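Local coordinates for protein beta-galactoside alpha-2,6-sialyltransferase (Photobacterium sp., PDB 2Z4T) that transfers sialic acid from a CMP-linked donor to the galactose of acceptors such as lactose, forming an alpha-2,6 linkage, at residues 34-39 with 191-196; 136-141 with 145-150; 235-240 with 483-488; 381-386 with 417-422. All blocks are in the same frame, centred on the assembly; numbering follows the deposited sequence. Where two conformers were deposited one is given.

Contact 1 of 4, residues 34-39 with 191-196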
loop_
_atom_site.group_PDB
_atom_site.type_symbol
_atom_site.label_atom_id
_atom_site.label_comp_id
_atom_site.label_asym_id
_atom_site.label_seq_id
_atom_site.Cartn_x
_atom_site.Cartn_y
_atom_site.Cartn_z
ATOM N N ILE A 34 9.094 10.902 -21.202
ATOM C CA ILE A 34 8.696 12.130 -21.911
ATOM C C ILE A 34 7.204 12.287 -22.034
ATOM O O ILE A 34 6.517 11.492 -22.668
ATOM C CB ILE A 34 9.663 12.955 -22.843
ATOM C CG1 ILE A 34 9.212 12.973 -24.310
ATOM C CG2 ILE A 34 11.129 12.671 -22.545
ATOM C CD1 ILE A 34 9.865 14.059 -25.128
ATOM N N ILE A 35 6.720 13.283 -21.303
ATOM C CA ILE A 35 5.313 13.643 -21.302
ATOM C C ILE A 35 5.074 14.905 -22.110
ATOM O O ILE A 35 6.004 15.672 -22.356
ATOM C CB ILE A 35 4.775 13.845 -19.881
ATOM C CG1 ILE A 35 5.466 15.041 -19.206
ATOM C CG2 ILE A 35 4.953 12.584 -19.080
ATOM C CD1 ILE A 35 4.781 15.537 -17.936
ATOM N N ASP A 36 3.817 15.112 -22.510
ATOM C CA ASP A 36 3.405 16.285 -23.268
ATOM C C ASP A 36 4.007 17.545 -22.668
ATOM O O ASP A 36 3.932 17.754 -21.461
ATOM C CB ASP A 36 1.874 16.394 -23.297
ATOM C CG ASP A 36 1.206 15.221 -24.022
ATOM O OD1 ASP A 36 0.100 15.424 -24.578
ATOM O OD2 ASP A 36 1.782 14.099 -24.040
ATOM N N GLU A 37 4.619 18.370 -23.516
ATOM C CA GLU A 37 5.147 19.709 -23.140
ATOM C C GLU A 37 6.424 19.651 -22.332
ATOM O O GLU A 37 6.933 20.686 -21.912
ATOM C CB GLU A 37 4.099 20.598 -22.434
ATOM C CG GLU A 37 2.728 20.449 -23.039
ATOM C CD GLU A 37 1.816 21.601 -22.759
ATOM O OE1 GLU A 37 0.887 21.435 -21.947
ATOM O OE2 GLU A 37 2.004 22.664 -23.372
ATOM N N GLU A 38 6.938 18.451 -22.109
ATOM C CA GLU A 38 8.200 18.321 -21.416
ATOM C C GLU A 38 9.324 18.828 -22.317
ATOM O O GLU A 38 9.361 18.548 -23.525
ATOM C CB GLU A 38 8.460 16.880 -20.974
ATOM C CG GLU A 38 9.735 16.717 -20.144
ATOM C CD GLU A 38 9.947 15.293 -19.645
ATOM O OE1 GLU A 38 8.956 14.517 -19.574
ATOM O OE2 GLU A 38 11.112 14.949 -19.326
ATOM N N TYR A 39 10.200 19.619 -21.705
ATOM C CA TYR A 39 11.413 20.114 -22.308
ATOM C C TYR A 39 12.494 19.035 -22.231
ATOM O O TYR A 39 12.645 18.341 -21.209
ATOM C CB TYR A 39 11.867 21.390 -21.589
ATOM C CG TYR A 39 13.221 21.872 -22.053
ATOM C CD1 TYR A 39 14.354 21.701 -21.252
ATOM C CD2 TYR A 39 13.381 22.468 -23.315
ATOM C CE1 TYR A 39 15.608 22.124 -21.680
ATOM C CE2 TYR A 39 14.639 22.893 -23.754
ATOM C CZ TYR A 39 15.744 22.711 -22.925
ATOM O OH TYR A 39 16.993 23.106 -23.340
ATOM N N LYS A 191 -1.925 20.449 -16.891
ATOM C CA LYS A 191 -1.554 19.430 -17.858
ATOM C C LYS A 191 -2.587 19.342 -18.976
ATOM O O LYS A 191 -3.805 19.401 -18.729
ATOM C CB LYS A 191 -1.383 18.084 -17.153
ATOM C CG LYS A 191 -0.226 18.078 -16.148
ATOM C CD LYS A 191 1.057 18.483 -16.843
ATOM C CE LYS A 191 2.278 17.970 -16.115
ATOM N NZ LYS A 191 2.520 18.781 -14.906
ATOM N N HIS A 192 -2.142 19.197 -20.213
ATOM C CA HIS A 192 -3.174 19.249 -21.226
ATOM C C HIS A 192 -4.060 18.025 -21.352
ATOM O O HIS A 192 -5.253 18.206 -21.625
ATOM C CB HIS A 192 -2.776 19.980 -22.515
ATOM C CG HIS A 192 -2.852 21.463 -22.353
ATOM N ND1 HIS A 192 -3.885 22.217 -22.863
ATOM C CD2 HIS A 192 -2.087 22.315 -21.630
ATOM C CE1 HIS A 192 -3.721 23.478 -22.507
ATOM N NE2 HIS A 192 -2.638 23.563 -21.758
ATOM N N ARG A 193 -3.535 16.833 -21.077
ATOM C CA ARG A 193 -4.345 15.641 -20.836
ATOM C C ARG A 193 -3.678 15.011 -19.600
ATOM O O ARG A 193 -2.475 15.177 -19.412
ATOM C CB ARG A 193 -4.341 14.683 -22.039
ATOM C CG ARG A 193 -2.935 14.209 -22.436
ATOM C CD ARG A 193 -2.921 13.240 -23.599
ATOM N NE ARG A 193 -1.546 13.038 -24.068
ATOM C CZ ARG A 193 -1.083 11.899 -24.593
ATOM N NH1 ARG A 193 -1.883 10.829 -24.713
ATOM N NH2 ARG A 193 0.186 11.815 -24.985
ATOM N N LEU A 194 -4.455 14.321 -18.759
ATOM C CA LEU A 194 -3.947 13.758 -17.510
ATOM C C LEU A 194 -4.610 12.423 -17.197
ATOM O O LEU A 194 -5.842 12.343 -17.094
ATOM C CB LEU A 194 -4.132 14.739 -16.335
ATOM C CG LEU A 194 -3.447 14.358 -15.010
ATOM C CD1 LEU A 194 -1.895 14.382 -15.119
ATOM C CD2 LEU A 194 -3.931 15.229 -13.838
ATOM N N ASN A 195 -3.786 11.379 -17.091
ATOM C CA ASN A 195 -4.230 10.109 -16.535
ATOM C C ASN A 195 -4.036 10.106 -15.019
ATOM O O ASN A 195 -2.944 10.415 -14.526
ATOM C CB ASN A 195 -3.497 8.927 -17.179
ATOM C CG ASN A 195 -3.940 8.676 -18.615
ATOM O OD1 ASN A 195 -5.060 9.022 -19.019
ATOM N ND2 ASN A 195 -3.059 8.074 -19.396
ATOM N N VAL A 196 -5.106 9.789 -14.291
ATOM C CA VAL A 196 -5.044 9.674 -12.824
ATOM C C VAL A 196 -5.389 8.257 -12.350
ATOM O O VAL A 196 -6.408 7.679 -12.752
ATOM C CB VAL A 196 -5.975 10.692 -12.115
ATOM C CG1 VAL A 196 -5.941 10.498 -10.612
ATOM C CG2 VAL A 196 -5.587 12.109 -12.470
HETATM O O HOH W 1 0.733 19.031 -20.759
#
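A type II beta turn from Ile35 to Glu38 places Asp36 opposite Arg193 in the loop that enters strand 194-201; the nearest CA atoms, those of Asp36 and His192, are 7.5 Å apart. The turn is closed by a backbone bond from Glu38 N to Ile35 O, and Glu38 OE1 accepts a further bond from Ile35 N. From this turn Asp36 reaches out to Arg193 in a bidentate, side-on salt bridge: Arg193 NE binds Asp36 OD1 at 2.9 Å and NH2 binds OD2 at 2.9 Å. Both oxygens lie near the guanidinium plane, but the two groups are not coplanar, their planes being 44° apart. NH2 meets OD2 on its syn lone pair, whereas the tilt leaves NE above the carboxylate plane at OD1. The arginine chain is extended from CG to NE, which carries its head across to the turn. There it is shared with Asp87, which pairs with NH1, while Asp36 OD1 also accepts Leu84 N. Beside the ion pair, a water gives a hydrogen bond to Glu37 OE1 (2.7 Å) and accepts one from His192 N (2.9 Å). Apolar contact is slight, with Ile35 CD1 against Lys191 CE at 3.9 Å. The contact joins the immunoglobulin-like domain to the first half of the GT-B domain, alongside the long strand 103-122, which pairs with both strands 26-35 and 194-201 and whose Val112 and Ala114 touch Asp36 and Arg193.

Contact 2 of 4, residues 136-141 with 145-150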
loop_
_atom_site.group_PDB
_atom_site.type_symbol
_atom_site.label_atom_id
_atom_site.label_comp_id
_atom_site.label_asym_id
_atom_site.label_seq_id
_atom_site.Cartn_x
_atom_site.Cartn_y
_atom_site.Cartn_z
ATOM N N ILE A 136 6.648 1.063 -6.010
ATOM C CA ILE A 136 7.908 0.512 -6.446
ATOM C C ILE A 136 7.791 -0.192 -7.824
ATOM O O ILE A 136 8.596 0.060 -8.717
ATOM C CB ILE A 136 8.524 -0.418 -5.362
ATOM C CG1 ILE A 136 8.755 0.397 -4.085
ATOM C CG2 ILE A 136 9.845 -1.028 -5.867
ATOM C CD1 ILE A 136 9.328 -0.358 -2.964
ATOM N N LYS A 137 6.771 -1.027 -8.010
ATOM C CA LYS A 137 6.529 -1.640 -9.317
ATOM C C LYS A 137 6.300 -0.580 -10.416
ATOM O O LYS A 137 6.806 -0.698 -11.537
ATOM C CB LYS A 137 5.350 -2.612 -9.250
ATOM C CG LYS A 137 5.086 -3.305 -10.564
ATOM C CD LYS A 137 4.104 -4.427 -10.445
ATOM C CE LYS A 137 3.574 -4.811 -11.827
ATOM N NZ LYS A 137 2.376 -5.714 -11.739
ATOM N N SER A 138 5.559 0.465 -10.071
ATOM C CA SER A 138 5.178 1.469 -11.032
ATOM C C SER A 138 6.368 2.336 -11.423
ATOM O O SER A 138 6.433 2.872 -12.535
ATOM C CB SER A 138 4.019 2.310 -10.483
ATOM O OG SER A 138 3.781 3.451 -11.277
ATOM N N GLU A 139 7.320 2.484 -10.517
ATOM C CA GLU A 139 8.460 3.327 -10.835
ATOM C C GLU A 139 9.201 2.711 -12.016
ATOM O O GLU A 139 9.752 3.433 -12.839
ATOM C CB GLU A 139 9.377 3.526 -9.631
ATOM C CG GLU A 139 10.526 4.508 -9.856
ATOM C CD GLU A 139 11.728 3.921 -10.612
ATOM O OE1 GLU A 139 11.862 2.671 -10.746
ATOM O OE2 GLU A 139 12.558 4.737 -11.079
ATOM N N GLU A 140 9.188 1.383 -12.109
ATOM C CA GLU A 140 9.724 0.710 -13.283
ATOM C C GLU A 140 8.831 0.775 -14.537
ATOM O O GLU A 140 9.317 1.095 -15.617
ATOM C CB GLU A 140 10.032 -0.743 -12.984
ATOM C CG GLU A 140 10.283 -1.514 -14.252
ATOM C CD GLU A 140 10.625 -2.945 -14.000
ATOM O OE1 GLU A 140 11.016 -3.277 -12.854
ATOM O OE2 GLU A 140 10.507 -3.744 -14.960
ATOM N N GLU A 141 7.553 0.435 -14.395
ATOM C CA GLU A 141 6.624 0.359 -15.525
ATOM C C GLU A 141 6.243 1.726 -16.064
ATOM O O GLU A 141 6.040 1.867 -17.263
ATOM C CB GLU A 141 5.346 -0.387 -15.145
ATOM C CG GLU A 141 5.559 -1.858 -14.863
ATOM C CD GLU A 141 4.264 -2.601 -14.601
ATOM O OE1 GLU A 141 3.234 -1.936 -14.293
ATOM O OE2 GLU A 141 4.291 -3.860 -14.703
ATOM N N ALA A 145 5.277 8.815 -14.407
ATOM C CA ALA A 145 4.187 9.091 -13.459
ATOM C C ALA A 145 4.693 9.877 -12.259
ATOM O O ALA A 145 5.808 9.633 -11.777
ATOM C CB ALA A 145 3.510 7.793 -13.000
ATOM N N GLN A 146 3.885 10.841 -11.813
ATOM C CA GLN A 146 4.099 11.564 -10.554
ATOM C C GLN A 146 3.291 10.864 -9.477
ATOM O O GLN A 146 2.186 10.360 -9.743
ATOM C CB GLN A 146 3.603 13.015 -10.649
ATOM C CG GLN A 146 4.552 14.007 -11.349
ATOM C CD GLN A 146 5.953 14.096 -10.713
ATOM O OE1 GLN A 146 6.946 14.264 -11.416
ATOM N NE2 GLN A 146 6.031 13.981 -9.386
ATOM N N ARG A 147 3.805 10.864 -8.251
ATOM C CA ARG A 147 3.165 10.103 -7.185
ATOM C C ARG A 147 2.950 10.935 -5.937
ATOM O O ARG A 147 3.871 11.565 -5.421
ATOM C CB ARG A 147 3.954 8.833 -6.886
ATOM C CG ARG A 147 4.107 7.971 -8.101
ATOM C CD ARG A 147 4.728 6.609 -7.793
ATOM N NE ARG A 147 4.820 5.883 -9.049
ATOM C CZ ARG A 147 5.833 6.001 -9.905
ATOM N NH1 ARG A 147 6.876 6.762 -9.599
ATOM N NH2 ARG A 147 5.803 5.338 -11.059
ATOM N N TYR A 148 1.707 10.931 -5.472
ATOM C CA TYR A 148 1.307 11.673 -4.298
ATOM C C TYR A 148 0.833 10.673 -3.259
ATOM O O TYR A 148 -0.023 9.822 -3.545
ATOM C CB TYR A 148 0.145 12.610 -4.622
ATOM C CG TYR A 148 0.428 13.744 -5.579
ATOM C CD1 TYR A 148 1.721 14.063 -5.967
ATOM C CD2 TYR A 148 -0.622 14.536 -6.063
ATOM C CE1 TYR A 148 1.968 15.113 -6.848
ATOM C CE2 TYR A 148 -0.392 15.585 -6.921
ATOM C CZ TYR A 148 0.907 15.876 -7.309
ATOM O OH TYR A 148 1.140 16.911 -8.170
ATOM N N ILE A 149 1.380 10.789 -2.055
ATOM C CA ILE A 149 0.977 9.960 -0.941
ATOM C C ILE A 149 0.455 10.809 0.204
ATOM O O ILE A 149 0.864 11.972 0.385
ATOM C CB ILE A 149 2.147 9.083 -0.431
ATOM C CG1 ILE A 149 3.269 9.932 0.182
ATOM C CG2 ILE A 149 2.639 8.160 -1.536
ATOM C CD1 ILE A 149 4.448 9.123 0.768
ATOM N N ALA A 150 -0.474 10.240 0.963
ATOM C CA ALA A 150 -0.824 10.798 2.254
ATOM C C ALA A 150 -0.922 9.591 3.151
ATOM O O ALA A 150 -1.943 8.890 3.158
ATOM C CB ALA A 150 -2.130 11.566 2.199
#
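Ser138 on the helix and Arg147 on the following strand are joined by hydrogen bonding. Arg147 NH2 donates to Ser138 OG at 2.8 Å, nearly straight at 164°, with the oxygen at the edge of the guanidinium and close to its plane; NE adds a weak second bond to the same OG. The extended arginine chain spans the layer between helix and sheet. With chi1 at 169°, the hydroxyl stands opposite the backbone N of its own residue and faces the strand. Charge enters through Glu118 of strand 103-122, which forms a salt bridge to Arg147 NE through OE2 and a hydrogen bond to Ser138 OG through OE1, so one carboxylate positions both partners. Arg147 NH1 is held by Leu164 O, and NH2 has a further, weak bond to Asn142 O.

Two N-H donors, Glu139 N and Arg147 NH2, approach to 3.3 Å without bonding, the former over one guanidinium face. Glu139 CB makes a van der Waals contact with Arg147 NH1 at 4.1 Å. Helix 126-141 and strand 146-151 complete a beta-alpha-beta crossover that starts from strand 103-122, and strand 146-151 is flanked in the sheet by 103-122 and 166-168, both parallel to it.

Contact 3 of 4, residues 235-240 with 483-488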
loop_
_atom_site.group_PDB
_atom_site.type_symbol
_atom_site.label_atom_id
_atom_site.label_comp_id
_atom_site.label_asym_id
_atom_site.label_seq_id
_atom_site.Cartn_x
_atom_site.Cartn_y
_atom_site.Cartn_z
ATOM N N ALA A 235 -11.287 -4.613 9.874
ATOM C CA ALA A 235 -12.347 -3.600 9.984
ATOM C C ALA A 235 -13.420 -3.751 8.928
ATOM O O ALA A 235 -14.610 -3.675 9.249
ATOM C CB ALA A 235 -11.779 -2.189 9.957
ATOM N N GLU A 236 -13.048 -3.965 7.668
ATOM C CA GLU A 236 -14.133 -4.124 6.702
ATOM C C GLU A 236 -14.933 -5.430 6.831
ATOM O O GLU A 236 -16.144 -5.455 6.511
ATOM C CB GLU A 236 -13.811 -3.703 5.251
ATOM C CG GLU A 236 -12.444 -3.848 4.755
ATOM C CD GLU A 236 -11.518 -2.739 5.199
ATOM O OE1 GLU A 236 -11.561 -1.630 4.637
ATOM O OE2 GLU A 236 -10.699 -3.018 6.097
ATOM N N TYR A 237 -14.294 -6.473 7.371
ATOM C CA TYR A 237 -14.949 -7.766 7.601
ATOM C C TYR A 237 -15.959 -7.732 8.755
ATOM O O TYR A 237 -16.990 -8.404 8.688
ATOM C CB TYR A 237 -13.900 -8.908 7.718
ATOM C CG TYR A 237 -13.128 -8.976 6.431
ATOM C CD1 TYR A 237 -12.109 -8.054 6.163
ATOM C CD2 TYR A 237 -13.478 -9.888 5.429
ATOM C CE1 TYR A 237 -11.432 -8.059 4.951
ATOM C CE2 TYR A 237 -12.804 -9.903 4.190
ATOM C CZ TYR A 237 -11.796 -8.982 3.961
ATOM O OH TYR A 237 -11.125 -8.986 2.757
ATOM N N VAL A 238 -15.665 -6.949 9.795
ATOM C CA VAL A 238 -16.610 -6.689 10.874
ATOM C C VAL A 238 -17.836 -5.991 10.256
ATOM O O VAL A 238 -18.984 -6.382 10.485
ATOM C CB VAL A 238 -15.968 -5.798 11.997
ATOM C CG1 VAL A 238 -17.059 -5.123 12.885
ATOM C CG2 VAL A 238 -15.018 -6.591 12.850
ATOM N N ASN A 239 -17.583 -4.958 9.456
ATOM C CA ASN A 239 -18.653 -4.262 8.769
ATOM C C ASN A 239 -19.456 -5.173 7.872
ATOM O O ASN A 239 -20.695 -5.075 7.852
ATOM C CB ASN A 239 -18.115 -3.080 7.960
ATOM C CG ASN A 239 -17.664 -1.944 8.849
ATOM O OD1 ASN A 239 -18.101 -1.839 10.008
ATOM N ND2 ASN A 239 -16.773 -1.101 8.334
ATOM N N LEU A 240 -18.781 -6.039 7.112
ATOM C CA LEU A 240 -19.525 -6.939 6.228
ATOM C C LEU A 240 -20.320 -7.968 7.047
ATOM O O LEU A 240 -21.455 -8.274 6.696
ATOM C CB LEU A 240 -18.625 -7.614 5.191
ATOM C CG LEU A 240 -18.042 -6.720 4.093
ATOM C CD1 LEU A 240 -16.790 -7.345 3.510
ATOM C CD2 LEU A 240 -19.044 -6.464 3.018
ATOM N N VAL A 483 -14.659 -12.232 16.113
ATOM C CA VAL A 483 -14.565 -13.659 16.440
ATOM C C VAL A 483 -15.266 -14.497 15.376
ATOM O O VAL A 483 -14.692 -15.467 14.869
ATOM C CB VAL A 483 -15.116 -13.999 17.828
ATOM C CG1 VAL A 483 -15.023 -15.499 18.066
ATOM C CG2 VAL A 483 -14.366 -13.252 18.903
ATOM N N GLN A 484 -16.490 -14.094 15.023
ATOM C CA GLN A 484 -17.272 -14.809 14.019
ATOM C C GLN A 484 -16.675 -14.731 12.602
ATOM O O GLN A 484 -16.733 -15.711 11.873
ATOM C CB GLN A 484 -18.753 -14.358 14.041
ATOM C CG GLN A 484 -19.547 -14.754 15.298
ATOM C CD GLN A 484 -19.507 -16.272 15.574
ATOM O OE1 GLN A 484 -19.770 -17.082 14.686
ATOM N NE2 GLN A 484 -19.151 -16.646 16.797
ATOM N N VAL A 485 -16.077 -13.595 12.223
ATOM C CA VAL A 485 -15.288 -13.536 10.971
ATOM C C VAL A 485 -14.353 -14.767 10.884
ATOM O O VAL A 485 -14.188 -15.342 9.792
ATOM C CB VAL A 485 -14.686 -12.184 10.705
ATOM C CG1 VAL A 485 -13.854 -12.219 9.436
ATOM C CG2 VAL A 485 -15.825 -11.167 10.567
ATOM N N MET A 486 -13.624 -15.128 11.935
ATOM C CA MET A 486 -12.193 -15.336 11.882
ATOM C C MET A 486 -12.417 -16.880 12.004
ATOM O O MET A 486 -11.691 -17.710 11.427
ATOM C CB MET A 486 -11.413 -14.787 13.067
ATOM C CG MET A 486 -10.733 -13.465 12.736
ATOM S SD MET A 486 -9.314 -13.139 13.768
ATOM C CE MET A 486 -9.994 -12.070 14.940
ATOM N N ILE A 487 -13.491 -17.237 12.719
ATOM C CA ILE A 487 -14.041 -18.579 12.680
ATOM C C ILE A 487 -14.478 -18.953 11.263
ATOM O O ILE A 487 -14.056 -19.981 10.755
ATOM C CB ILE A 487 -15.236 -18.759 13.646
ATOM C CG1 ILE A 487 -14.786 -18.725 15.104
ATOM C CG2 ILE A 487 -15.962 -20.079 13.365
ATOM C CD1 ILE A 487 -15.922 -18.484 16.077
ATOM N N LYS A 488 -15.321 -18.130 10.632
ATOM C CA LYS A 488 -15.803 -18.410 9.278
ATOM C C LYS A 488 -14.688 -18.598 8.273
ATOM O O LYS A 488 -14.808 -19.417 7.356
ATOM C CB LYS A 488 -16.702 -17.285 8.765
ATOM C CG LYS A 488 -18.090 -17.724 8.440
ATOM C CD LYS A 488 -18.099 -18.757 7.336
ATOM C CE LYS A 488 -19.522 -19.269 7.087
ATOM N NZ LYS A 488 -20.128 -19.951 8.257
#
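Tyr237 and Val485 bring two helical segments together, with their CA atoms 6.7 Å apart. Val485 supplies the whole of its segment's share of this small interface and points at the other helix, meeting it with both methyl branches. Val485 CG1 rests on Tyr237 CB at 3.7 Å. Val485 CG2 lies against the main chain, 3.5 Å from Tyr237 O and 4.3 Å from Val238 N, so the valine straddles the junction between side chain and backbone on helix 234-243. The two helices belong to different parts of the GT-B fold. Helix 234-243 follows strand 222-230 in the mixed sheet of the first half, whereas helix 481-488 follows strand 460-465 of the six-stranded parallel sheet in the second; their meeting bridges the halves near the cleft that holds CMP and lactose. Of the tyrosine side chain, CB makes the close contact. Its CG is opposite the carbonyl carbon (chi1 -60°), and the ring runs on away from Val485 until OH is hydrogen-bonded to Asp231 and to Arg294 N, which fixes the far end of the buried side chain. The Tyr237 side chain lies about 9 Å from the bound CMP and about 7 Å from that of Ser450, a CMP-binding residue. Val485 also touches Tyr297 of helix 297-300, while neighbouring Met486 packs on Phe465.

Contact 4 of 4, residues 381-386 with 417-422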
loop_
_atom_site.group_PDB
_atom_site.type_symbol
_atom_site.label_atom_id
_atom_site.label_comp_id
_atom_site.label_asym_id
_atom_site.label_seq_id
_atom_site.Cartn_x
_atom_site.Cartn_y
_atom_site.Cartn_z
ATOM N N VAL A 381 -0.577 -12.702 28.386
ATOM C CA VAL A 381 -0.642 -13.657 27.280
ATOM C C VAL A 381 0.749 -14.205 26.956
ATOM O O VAL A 381 0.907 -15.422 26.812
ATOM C CB VAL A 381 -1.331 -13.092 26.035
ATOM C CG1 VAL A 381 -1.288 -14.099 24.886
ATOM C CG2 VAL A 381 -2.757 -12.727 26.371
ATOM N N ILE A 382 1.753 -13.325 26.871
ATOM C CA ILE A 382 3.141 -13.766 26.680
ATOM C C ILE A 382 3.506 -14.782 27.779
ATOM O O ILE A 382 4.080 -15.837 27.499
ATOM C CB ILE A 382 4.135 -12.569 26.638
ATOM C CG1 ILE A 382 3.873 -11.706 25.396
ATOM C CG2 ILE A 382 5.596 -13.036 26.636
ATOM C CD1 ILE A 382 4.407 -10.329 25.483
ATOM N N ASN A 383 3.135 -14.474 29.017
ATOM C CA ASN A 383 3.458 -15.342 30.150
ATOM C C ASN A 383 2.855 -16.717 30.038
ATOM O O ASN A 383 3.504 -17.712 30.347
ATOM C CB ASN A 383 3.085 -14.688 31.475
ATOM C CG ASN A 383 4.036 -13.575 31.838
ATOM O OD1 ASN A 383 5.134 -13.497 31.284
ATOM N ND2 ASN A 383 3.623 -12.699 32.755
ATOM N N ASN A 384 1.625 -16.771 29.546
ATOM C CA ASN A 384 0.972 -18.048 29.316
ATOM C C ASN A 384 1.751 -18.945 28.349
ATOM O O ASN A 384 1.864 -20.156 28.567
ATOM C CB ASN A 384 -0.448 -17.790 28.842
ATOM C CG ASN A 384 -1.428 -17.776 29.991
ATOM O OD1 ASN A 384 -1.832 -18.845 30.453
ATOM N ND2 ASN A 384 -1.800 -16.574 30.484
ATOM N N ALA A 385 2.326 -18.327 27.317
ATOM C CA ALA A 385 3.131 -19.015 26.297
ATOM C C ALA A 385 4.490 -19.547 26.775
ATOM O O ALA A 385 4.930 -20.616 26.320
ATOM C CB ALA A 385 3.320 -18.112 25.056
ATOM N N ILE A 386 5.152 -18.801 27.666
ATOM C CA ILE A 386 6.540 -19.102 28.061
ATOM C C ILE A 386 6.662 -19.669 29.479
ATOM O O ILE A 386 7.771 -19.947 29.939
ATOM C CB ILE A 386 7.468 -17.849 27.955
ATOM C CG1 ILE A 386 7.266 -16.912 29.178
ATOM C CG2 ILE A 386 7.299 -17.148 26.591
ATOM C CD1 ILE A 386 7.995 -15.541 29.112
ATOM N N GLN A 417 9.505 -3.276 28.277
ATOM C CA GLN A 417 10.333 -3.171 29.482
ATOM C C GLN A 417 10.028 -4.237 30.533
ATOM O O GLN A 417 10.750 -4.387 31.522
ATOM C CB GLN A 417 10.350 -1.755 30.070
ATOM C CG GLN A 417 9.001 -1.099 30.280
ATOM C CD GLN A 417 9.063 0.435 30.175
ATOM O OE1 GLN A 417 9.973 1.002 29.549
ATOM N NE2 GLN A 417 8.082 1.107 30.778
ATOM N N ASN A 418 8.980 -5.012 30.288
ATOM C CA ASN A 418 8.727 -6.172 31.117
ATOM C C ASN A 418 9.669 -7.356 30.852
ATOM O O ASN A 418 9.751 -8.259 31.680
ATOM C CB ASN A 418 7.268 -6.624 30.996
ATOM C CG ASN A 418 6.820 -7.398 32.207
ATOM O OD1 ASN A 418 6.523 -8.594 32.134
ATOM N ND2 ASN A 418 6.814 -6.729 33.349
ATOM N N TYR A 419 10.361 -7.344 29.704
ATOM C CA TYR A 419 11.189 -8.484 29.264
ATOM C C TYR A 419 12.584 -8.101 28.791
ATOM O O TYR A 419 12.766 -7.783 27.630
ATOM C CB TYR A 419 10.496 -9.291 28.163
ATOM C CG TYR A 419 9.151 -9.837 28.561
ATOM C CD1 TYR A 419 9.040 -11.030 29.305
ATOM C CD2 TYR A 419 7.987 -9.156 28.206
ATOM C CE1 TYR A 419 7.801 -11.530 29.677
ATOM C CE2 TYR A 419 6.740 -9.642 28.565
ATOM C CZ TYR A 419 6.636 -10.830 29.305
ATOM O OH TYR A 419 5.371 -11.288 29.653
ATOM N N PRO A 420 13.579 -8.189 29.693
ATOM C CA PRO A 420 14.996 -7.821 29.494
ATOM C C PRO A 420 15.782 -8.006 28.164
ATOM O O PRO A 420 16.100 -6.965 27.622
ATOM C CB PRO A 420 15.714 -8.460 30.696
ATOM C CG PRO A 420 14.670 -8.435 31.780
ATOM C CD PRO A 420 13.336 -8.665 31.074
ATOM N N SER A 421 16.137 -9.159 27.560
ATOM C CA SER A 421 15.518 -10.485 27.351
ATOM C C SER A 421 14.825 -10.523 25.950
ATOM O O SER A 421 15.270 -11.233 25.033
ATOM C CB SER A 421 14.617 -10.984 28.471
ATOM O OG SER A 421 14.033 -12.251 28.129
ATOM N N MET A 422 13.767 -9.733 25.776
ATOM C CA MET A 422 13.006 -9.732 24.522
ATOM C C MET A 422 13.699 -8.957 23.399
ATOM O O MET A 422 14.343 -7.950 23.651
ATOM C CB MET A 422 11.628 -9.142 24.771
ATOM C CG MET A 422 10.624 -9.355 23.671
ATOM S SD MET A 422 8.957 -9.186 24.340
ATOM C CE MET A 422 8.977 -7.449 24.688
HETATM O O HOH W 2 5.241 -10.470 33.848
#
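A tyrosine-centred contact, part polar and part apolar, ties the end of helix 371-386 to the loop between helix 410-417 and strand 423-424. The backbones stay well separated, Ile382 CA and Tyr419 CA being 10.0 Å apart, and the Tyr419 side chain bridges the distance. Tyr419 OH donates to Asn383 OD1 at 2.8 Å. Asn383 CG sits anti to its carbonyl carbon (chi1 -73°), which brings the amide toward the tyrosine. OD1 lies at the ring edge, near the ring plane, but the amide is turned by 71° against the ring, and the donor stands 58° above the carbonyl plane. The same amide uses ND2 to reach a water that in turn bonds to Asn418 OD1, giving the asparagine a second, indirect hold on the loop. The Ile382 and Tyr419 side chains run toward each other from opposite directions, and Ile382 CG2 lies obliquely at the phenol end of the ring, 3.6 Å from Tyr419 CZ. Farther along the helix, Ile386 CD1 reaches Tyr419 CE1 at 4.1 Å. Ile382 and Tyr419 both touch Leu400 of strand 399-403. Helix 371-386 is the crossover helix between the parallel strands 356-360 and 399-403, and the contact belongs to the helical layer over the Rossmann-like sheet of the second GT-B half, the half that supplies CMP-binding residues such as Gly361 and Lys403.

Contacts 1 and 2 lie about 16 Å apart, centre to centre, and both reach the mixed sheet that runs through strand 103-122. Contact 2 falls, along the chain, between the two segments of contact 1, which fastens the immunoglobulin-like domain to the first GT-B half. Contact 3 comes next and joins, across the halves, segments 243 residues apart at their closest ends; contact 4 lies within that span, about 29 Å away between centres, and belongs to the second half alone. Contacts 1 and 4 are about 56 Å apart between centres, on opposite sides of the chain's centre. The series thus passes from domain junction to crossover unit, cleft and nucleotide-binding half, with contact 3 nearest the bound CMP.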